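Local coordinates for protein 4-alpha-glucanotransferase (Corynebacterium glutamicum, PDB 5B68) that is an amylomaltase, also called disproportionating enzyme, built around a TIM-barrel domain with a beta-sandwich domain towards the N terminus, at residues Ile383-Val389 / Ser454-Asp460; Val504-Leu510 / Gly525-Ile531. The contacts are given in a common frame with arbitrary orientation. Residues are numbered along the deposited sequence.

Both contacts are buried strand pairs of one TIM barrel, and their centres lie 11 Å apart. Interaction 1 joins the third and fourth barrel strands, and interaction 2 joins the fifth and sixth. They meet because strands 456-459 and 504-507 are themselves neighbours: V459 N lies 2.8 Å from I506 O, a probable hydrogen bond, and inside the barrel M384 SD packs 3.4 Å from I506 CD1. Their chemistry differs. In 383-389/454-460 a main-chain ladder runs along well-aligned strands (axis directions 26° apart) and a salt bridge is added. In 504-510/525-531 the strand axes splay (58° apart), with one backbone bridge, apolar packing and a threonine hydroxyl; its far end, L510, is exposed.

Interaction 1. Residues Ile383-Val389 / Ser454-Asp460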
loop_
_atom_site.group_PDB
_atom_site.type_symbol
_atom_site.label_atom_id
_atom_site.label_comp_id
_atom_site.label_asym_id
_atom_site.label_seq_id
_atom_site.Cartn_x
_atom_site.Cartn_y
_atom_site.Cartn_z
ATOM N N ILE A 383 -15.136 3.033 -1.796
ATOM C CA ILE A 383 -13.988 2.925 -0.938
ATOM C C ILE A 383 -12.737 2.934 -1.796
ATOM O O ILE A 383 -12.670 2.237 -2.786
ATOM C CB ILE A 383 -14.018 1.624 -0.125
ATOM C CG1 ILE A 383 -15.351 1.486 0.616
ATOM C CG2 ILE A 383 -12.841 1.577 0.830
ATOM C CD1 ILE A 383 -15.765 2.727 1.347
ATOM N N MET A 384 -11.752 3.703 -1.372
ATOM C CA MET A 384 -10.443 3.651 -1.971
ATOM C C MET A 384 -9.503 3.110 -0.899
ATOM O O MET A 384 -9.314 3.678 0.133
ATOM C CB MET A 384 -10.045 5.037 -2.493
ATOM C CG MET A 384 -8.611 5.210 -2.919
ATOM S SD MET A 384 -8.283 6.911 -3.423
ATOM C CE MET A 384 -9.427 6.978 -4.792
ATOM N N ALA A 385 -8.940 1.957 -1.186
ATOM C CA ALA A 385 -8.031 1.290 -0.305
ATOM C C ALA A 385 -6.607 1.864 -0.404
ATOM O O ALA A 385 -6.245 2.571 -1.374
ATOM C CB ALA A 385 -8.085 -0.216 -0.650
ATOM N N ASP A 386 -5.814 1.635 0.628
ATOM C CA ASP A 386 -4.412 2.069 0.685
ATOM C C ASP A 386 -3.544 0.814 0.867
ATOM O O ASP A 386 -3.840 0.014 1.731
ATOM C CB ASP A 386 -4.211 3.035 1.864
ATOM C CG ASP A 386 -2.849 3.734 1.897
ATOM O OD1 ASP A 386 -1.860 3.358 1.250
ATOM O OD2 ASP A 386 -2.716 4.642 2.690
ATOM N N LEU A 387 -2.472 0.706 0.084
ATOM C CA LEU A 387 -1.544 -0.473 0.099
ATOM C C LEU A 387 -0.280 -0.047 0.764
ATOM O O LEU A 387 0.444 0.808 0.251
ATOM C CB LEU A 387 -1.275 -0.915 -1.319
ATOM C CG LEU A 387 -0.296 -2.095 -1.566
ATOM C CD1 LEU A 387 -0.748 -3.353 -0.822
ATOM C CD2 LEU A 387 -0.174 -2.289 -3.065
ATOM N N ALA A 388 0.010 -0.617 1.933
ATOM C CA ALA A 388 1.241 -0.417 2.581
ATOM C C ALA A 388 2.426 -0.900 1.672
ATOM O O ALA A 388 2.209 -1.738 0.783
ATOM C CB ALA A 388 1.189 -1.199 3.892
ATOM N N VAL A 389 3.625 -0.410 1.913
ATOM C CA VAL A 389 4.816 -0.776 1.132
ATOM C C VAL A 389 5.287 -2.220 1.400
ATOM O O VAL A 389 5.917 -2.844 0.557
ATOM C CB VAL A 389 6.080 0.099 1.441
ATOM C CG1 VAL A 389 7.025 -0.039 0.248
ATOM C CG2 VAL A 389 5.738 1.521 1.627
ATOM N N SER A 454 -13.134 -2.411 -3.594
ATOM C CA SER A 454 -12.791 -1.015 -3.605
ATOM C C SER A 454 -12.889 -0.469 -5.015
ATOM O O SER A 454 -12.865 -1.206 -5.970
ATOM C CB SER A 454 -11.409 -0.801 -3.025
ATOM O OG SER A 454 -10.446 -1.339 -3.864
ATOM N N GLY A 455 -13.058 0.828 -5.111
ATOM C CA GLY A 455 -13.073 1.487 -6.414
ATOM C C GLY A 455 -11.722 2.125 -6.797
ATOM O O GLY A 455 -11.560 2.757 -7.862
ATOM N N GLY A 456 -10.758 2.072 -5.897
ATOM C CA GLY A 456 -9.467 2.656 -6.127
ATOM C C GLY A 456 -8.440 2.160 -5.149
ATOM O O GLY A 456 -8.791 1.570 -4.097
ATOM N N ILE A 457 -7.188 2.325 -5.512
ATOM C CA ILE A 457 -6.065 1.956 -4.662
ATOM C C ILE A 457 -5.030 3.072 -4.631
ATOM O O ILE A 457 -4.676 3.616 -5.686
ATOM C CB ILE A 457 -5.422 0.630 -5.136
ATOM C CG1 ILE A 457 -4.312 0.171 -4.196
ATOM C CG2 ILE A 457 -4.895 0.714 -6.581
ATOM C CD1 ILE A 457 -3.838 -1.244 -4.540
ATOM N N ARG A 458 -4.593 3.392 -3.427
ATOM C CA ARG A 458 -3.519 4.304 -3.228
ATOM C C ARG A 458 -2.311 3.486 -2.819
ATOM O O ARG A 458 -2.323 2.791 -1.828
ATOM C CB ARG A 458 -3.859 5.293 -2.134
ATOM C CG ARG A 458 -2.699 6.178 -1.756
ATOM C CD ARG A 458 -2.829 6.671 -0.340
ATOM N NE ARG A 458 -1.917 7.764 -0.112
ATOM C CZ ARG A 458 -0.774 7.647 0.524
ATOM N NH1 ARG A 458 -0.411 6.491 1.018
ATOM N NH2 ARG A 458 -0.007 8.700 0.669
ATOM N N VAL A 459 -1.276 3.592 -3.631
ATOM C CA VAL A 459 -0.039 2.816 -3.489
ATOM C C VAL A 459 0.989 3.661 -2.712
ATOM O O VAL A 459 1.574 4.568 -3.275
ATOM C CB VAL A 459 0.475 2.382 -4.888
ATOM C CG1 VAL A 459 1.783 1.619 -4.804
ATOM C CG2 VAL A 459 -0.548 1.501 -5.623
ATOM N N ASP A 460 1.253 3.297 -1.473
ATOM C CA ASP A 460 2.268 3.944 -0.674
ATOM C C ASP A 460 3.637 3.690 -1.290
ATOM O O ASP A 460 3.920 2.599 -1.695
ATOM C CB ASP A 460 2.199 3.347 0.720
ATOM C CG ASP A 460 3.180 3.965 1.680
ATOM O OD1 ASP A 460 3.320 5.180 1.684
ATOM O OD2 ASP A 460 3.777 3.221 2.463
HETATM O O HOH W 1 2.647 0.208 -1.637
#
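In this parallel TIM-barrel strand pair, 383-387 lies beside 456-459, the axes 4.5 Å apart at closest and inclined by 26°. Five main-chain bonds cross: G455 N to I383 O (2.7 Å), A385 N to G456 O (2.9 Å), R458 N to A385 O (2.8 Å), L387 N to R458 O (2.8 Å) and D460 N to L387 O (3.1 Å). The M384 and I457 backbones bond laterally within the sheet, to L216 and I218 and to V504 and I506 respectively. D386 and R458 share a face; their long salt bridge joins D386 OD2 to R458 NH1 (3.4 Å), and OD2 has a stronger partner in the Y235 hydroxyl. A385, L387 and I457 pack beneath helix 441-452. A388 N and O are satisfied by H222 and R240. At the C-terminal ends, where TIM-barrel enzymes carry active sites, D460 OD2 hydrogen-bonds BTB, probably from the crystallisation liquor. One buried donor has no partner in the model: G456 N, 3.7 Å from I383 O, which accepts from G455 N.

Interaction 2. Residues Val504-Leu510 / Gly525-Ile531; sequences VVIGEDL and GIMGTSI
Strand 504-507, helix 515-523 and strand 528-531 form a beta-alpha-beta unit whose two strands close the TIM barrel, their directions 58° apart and axes 5.7 Å at closest. The first segment is extended through E508. V504 (chi1 t) sets CG1 4.1 Å from CE of M527 (m, t, t). V505 N donates to a water (3.0 Å) that donates to G525 O (2.9 Å); G525, phi 74°, ends the helix in a Schellman motif. V505 O accepts from M527 N (2.9 Å), while V505 CG1 meets I526 CG2 (3.9 Å) under helix 487-500. I506 pairs with M527, CA-CA 4.5 Å, in the single bridge, and its CG2 lies 3.5 Å from T529 CG2. G507 N completes the bridge to M527 O (2.6 Å). E508 points away, its OE2 accepting from H461 N. D509 (phi/psi -114°/8°) breaks the extended run, and its N donates to OG1 of T529 (chi1 p) at 3.0 Å; its OD2 comes within 3.1 Å of G528 CA, where a CB would clash. Poorly ordered L510 brings CD2 4.0 Å from I531 CD1. Only two main-chain hydrogen bonds cross, the side-chain contacts are mostly apolar, and beyond G507 a side-chain hydroxyl replaces the backbone ladder.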
loop_
_atom_site.group_PDB
_atom_site.type_symbol
_atom_site.label_atom_id
_atom_site.label_comp_id
_atom_site.label_asym_id
_atom_site.label_seq_id
_atom_site.Cartn_x
_atom_site.Cartn_y
_atom_site.Cartn_z
ATOM N N VAL A 504 -9.444 3.237 -9.890
ATOM C CA VAL A 504 -8.480 4.351 -9.886
ATOM C C VAL A 504 -7.223 3.822 -9.244
ATOM O O VAL A 504 -7.280 3.053 -8.219
ATOM C CB VAL A 504 -9.016 5.529 -9.057
ATOM C CG1 VAL A 504 -7.970 6.568 -8.807
ATOM C CG2 VAL A 504 -10.151 6.179 -9.815
ATOM N N VAL A 505 -6.085 4.263 -9.773
ATOM C CA VAL A 505 -4.826 4.046 -9.141
ATOM C C VAL A 505 -4.104 5.369 -8.812
ATOM O O VAL A 505 -3.828 6.161 -9.726
ATOM C CB VAL A 505 -3.868 3.145 -9.970
ATOM C CG1 VAL A 505 -2.586 2.888 -9.222
ATOM C CG2 VAL A 505 -4.567 1.824 -10.284
ATOM N N ILE A 506 -3.777 5.562 -7.548
ATOM C CA ILE A 506 -3.017 6.714 -7.116
ATOM C C ILE A 506 -1.672 6.290 -6.542
ATOM O O ILE A 506 -1.593 5.423 -5.721
ATOM C CB ILE A 506 -3.792 7.534 -6.081
ATOM C CG1 ILE A 506 -5.024 8.137 -6.732
ATOM C CG2 ILE A 506 -2.930 8.620 -5.477
ATOM C CD1 ILE A 506 -6.245 8.077 -5.856
ATOM N N GLY A 507 -0.624 6.943 -7.001
ATOM C CA GLY A 507 0.701 6.567 -6.624
ATOM C C GLY A 507 1.261 7.707 -5.862
ATOM O O GLY A 507 1.251 8.829 -6.303
ATOM N N GLU A 508 1.742 7.390 -4.688
ATOM C CA GLU A 508 2.189 8.406 -3.806
ATOM C C GLU A 508 3.564 8.774 -4.297
ATOM O O GLU A 508 4.450 7.936 -4.362
ATOM C CB GLU A 508 2.161 7.862 -2.391
ATOM C CG GLU A 508 3.392 7.095 -2.000
ATOM C CD GLU A 508 4.320 7.961 -1.218
ATOM O OE1 GLU A 508 4.627 9.074 -1.681
ATOM O OE2 GLU A 508 4.703 7.532 -0.135
ATOM N N ASP A 509 3.693 10.054 -4.591
ATOM C CA ASP A 509 4.561 10.672 -5.575
ATOM C C ASP A 509 5.666 11.565 -5.009
ATOM O O ASP A 509 6.364 12.247 -5.735
ATOM C CB ASP A 509 3.654 11.563 -6.424
ATOM C CG ASP A 509 4.145 11.724 -7.822
ATOM O OD1 ASP A 509 5.370 11.762 -8.026
ATOM O OD2 ASP A 509 3.319 11.817 -8.729
ATOM N N LEU A 510 5.822 11.558 -3.702
ATOM C CA LEU A 510 6.438 12.668 -3.001
ATOM C C LEU A 510 7.885 13.013 -3.390
ATOM O O LEU A 510 8.242 14.179 -3.432
ATOM C CB LEU A 510 6.248 12.511 -1.488
ATOM C CG LEU A 510 4.787 12.606 -1.020
ATOM C CD1 LEU A 510 4.692 12.911 0.457
ATOM C CD2 LEU A 510 3.957 13.597 -1.820
ATOM N N GLY A 525 -1.957 6.015 -16.829
ATOM C CA GLY A 525 -3.022 6.593 -16.103
ATOM C C GLY A 525 -3.006 6.470 -14.598
ATOM O O GLY A 525 -4.068 6.588 -13.976
ATOM N N ILE A 526 -1.801 6.280 -14.029
ATOM C CA ILE A 526 -1.629 6.266 -12.614
ATOM C C ILE A 526 -1.447 7.712 -12.142
ATOM O O ILE A 526 -0.549 8.430 -12.646
ATOM C CB ILE A 526 -0.469 5.369 -12.229
ATOM C CG1 ILE A 526 -0.831 3.897 -12.603
ATOM C CG2 ILE A 526 -0.144 5.496 -10.749
ATOM C CD1 ILE A 526 0.347 2.898 -12.499
ATOM N N MET A 527 -2.243 8.099 -11.151
ATOM C CA MET A 527 -2.249 9.471 -10.645
ATOM C C MET A 527 -1.195 9.685 -9.658
ATOM O O MET A 527 -0.810 8.763 -8.909
ATOM C CB MET A 527 -3.610 9.764 -10.060
ATOM C CG MET A 527 -4.720 9.690 -11.083
ATOM S SD MET A 527 -6.304 10.197 -10.362
ATOM C CE MET A 527 -7.449 9.537 -11.576
ATOM N N GLY A 528 -0.650 10.906 -9.647
ATOM C CA GLY A 528 0.224 11.370 -8.596
ATOM C C GLY A 528 -0.493 11.862 -7.357
ATOM O O GLY A 528 -1.715 11.779 -7.270
ATOM N N THR A 529 0.270 12.390 -6.402
ATOM C CA THR A 529 -0.277 12.998 -5.193
ATOM C C THR A 529 0.356 14.389 -5.017
ATOM O O THR A 529 1.578 14.499 -4.973
ATOM C CB THR A 529 0.025 12.151 -3.930
ATOM O OG1 THR A 529 1.437 11.883 -3.866
ATOM C CG2 THR A 529 -0.669 10.856 -4.010
ATOM N N SER A 530 -0.484 15.415 -4.945
ATOM C CA SER A 530 -0.090 16.787 -4.635
ATOM C C SER A 530 -0.660 17.174 -3.282
ATOM O O SER A 530 -1.876 16.963 -3.025
ATOM C CB SER A 530 -0.700 17.677 -5.657
ATOM O OG SER A 530 -0.190 17.527 -6.945
ATOM N N ILE A 531 0.173 17.676 -2.400
ATOM C CA ILE A 531 -0.224 18.008 -1.021
ATOM C C ILE A 531 0.055 19.508 -0.843
ATOM O O ILE A 531 1.203 19.974 -1.015
ATOM C CB ILE A 531 0.556 17.148 0.000
ATOM C CG1 ILE A 531 0.258 15.665 -0.234
ATOM C CG2 ILE A 531 0.154 17.449 1.448
ATOM C CD1 ILE A 531 1.075 14.756 0.689
HETATM O O HOH W 2 -6.396 5.916 -12.301
#